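PDB 5MLD: BRAMP domain protein from Streptomyces davawensis, which replaces the C-8 methyl group of riboflavin-5'-phosphate (FMN) with an amino group, with glutamate as amino donor, to make 8-amino-8-demethylriboflavin 5'-phosphate in roseoflavin biosynthesis. Local coordinates for the interface of chains A and B. Numbering follows the deposited sequence. Chains: chain A/B, BRAMP domain protein.

The interface of chains A and B. Residues chain A 109, 111-112, 120; chain B 236-237, 239.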
# COMPACT_ATOMS: atom_id res chain seq x y z
N LEU A 109 20.76 -7.39 0.32
CA LEU A 109 22.03 -7.57 -0.34
C LEU A 109 22.07 -8.86 -1.13
O LEU A 109 23.06 -9.13 -1.83
CB LEU A 109 23.17 -7.58 0.69
CG LEU A 109 23.63 -6.30 1.40
CD1 LEU A 109 25.16 -6.20 1.43
CD2 LEU A 109 23.03 -5.06 0.77
N ASP A 111 20.41 -10.20 -3.77
CA ASP A 111 20.03 -10.44 -5.15
C ASP A 111 21.27 -10.45 -6.04
O ASP A 111 21.29 -9.79 -7.08
CB ASP A 111 19.02 -9.41 -5.67
CG ASP A 111 17.66 -9.57 -5.05
OD1 ASP A 111 17.27 -10.73 -4.82
OD2 ASP A 111 17.00 -8.55 -4.75
N GLU A 112 22.31 -11.17 -5.63
CA GLU A 112 23.40 -11.47 -6.54
C GLU A 112 23.60 -12.98 -6.49
O GLU A 112 22.71 -13.67 -5.99
CB GLU A 112 24.62 -10.62 -6.21
CG GLU A 112 24.33 -9.13 -6.51
CD GLU A 112 25.39 -8.17 -6.01
OE1 GLU A 112 26.10 -8.51 -5.04
OE2 GLU A 112 25.49 -7.06 -6.58
N PHE A 120 19.96 -16.25 -6.91
CA PHE A 120 20.18 -15.46 -5.71
C PHE A 120 20.30 -16.40 -4.50
O PHE A 120 19.78 -17.52 -4.51
CB PHE A 120 19.05 -14.44 -5.52
CG PHE A 120 18.83 -13.54 -6.70
CD1 PHE A 120 19.90 -13.11 -7.49
CD2 PHE A 120 17.55 -13.13 -7.05
CE1 PHE A 120 19.69 -12.28 -8.60
CE2 PHE A 120 17.33 -12.29 -8.14
CZ PHE A 120 18.40 -11.87 -8.93
N PRO B 236 22.56 -10.24 -13.90
CA PRO B 236 21.21 -10.65 -13.51
C PRO B 236 20.75 -10.03 -12.20
O PRO B 236 19.57 -10.17 -11.85
CB PRO B 236 21.35 -12.17 -13.37
CG PRO B 236 22.76 -12.35 -12.90
CD PRO B 236 23.58 -11.23 -13.52
N ALA B 237 21.65 -9.36 -11.49
CA ALA B 237 21.33 -8.80 -10.18
C ALA B 237 20.23 -7.75 -10.30
O ALA B 237 20.16 -7.01 -11.28
CB ALA B 237 22.58 -8.17 -9.56
N ARG B 239 19.76 -5.94 -7.29
CA ARG B 239 20.13 -5.09 -6.18
C ARG B 239 20.22 -3.62 -6.59
O ARG B 239 20.77 -3.28 -7.65
CB ARG B 239 21.46 -5.58 -5.63
CG ARG B 239 22.08 -4.53 -4.79
CD ARG B 239 22.64 -5.03 -3.50
NE ARG B 239 24.04 -5.52 -3.46
CZ ARG B 239 25.05 -4.67 -3.43
NH1 ARG B 239 26.29 -5.08 -3.31
NH2 ARG B 239 24.81 -3.39 -3.49
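A:Asp111 and A:Glu112 meet B:Ala237 and B:Arg239 where two irregular stretches lie together, B:Ala237 and B:Arg239 both extended and the A stretch running on from just beyond helix 98-107 of its chain. B:Arg239 reaches along the A loop, between A:Leu109 and A:Glu112. Its CG stands anti to the backbone N (chi1 163°), and bends at chi2 and chi3 bring the guanidinium beside the carboxylate of A:Glu112. The two groups form a loose salt bridge, NE of B:Arg239 being 3.8 Å from OE2 of A:Glu112. NH1 of B:Arg239 lies equally far, 3.8 Å, from OE1 of A:Glu112. The carboxylate and guanidinium planes are turned 46° apart, and neither nitrogen comes within bonding reach of an oxygen, so the pair is likely to attract by charge without fixing a direction. On the other flank, CD of B:Arg239 passes 4.1 Å from CA of A:Leu109, so this side of the arginine meets mainly backbone. The A:Glu112 chain, extended beyond CG, serves twice: its tip faces the arginine, while its CG packs 3.6 Å from the methyl CB of B:Ala237. That methyl also sits close to the backbone carbonyl O of A:Asp111. At the far end A:Phe120 presents its rim: CZ is 3.6 Å from the carbonyl O of B:Pro236, which lies in the ring plane, and CA of A:Asp111 stands over one ring face near its rim. The patch, repeated with the chains exchanged, joins loops of two subunits of the homotetramer by packing and charge, and may help place the segment that leads into the FMN-binding B:Tyr240.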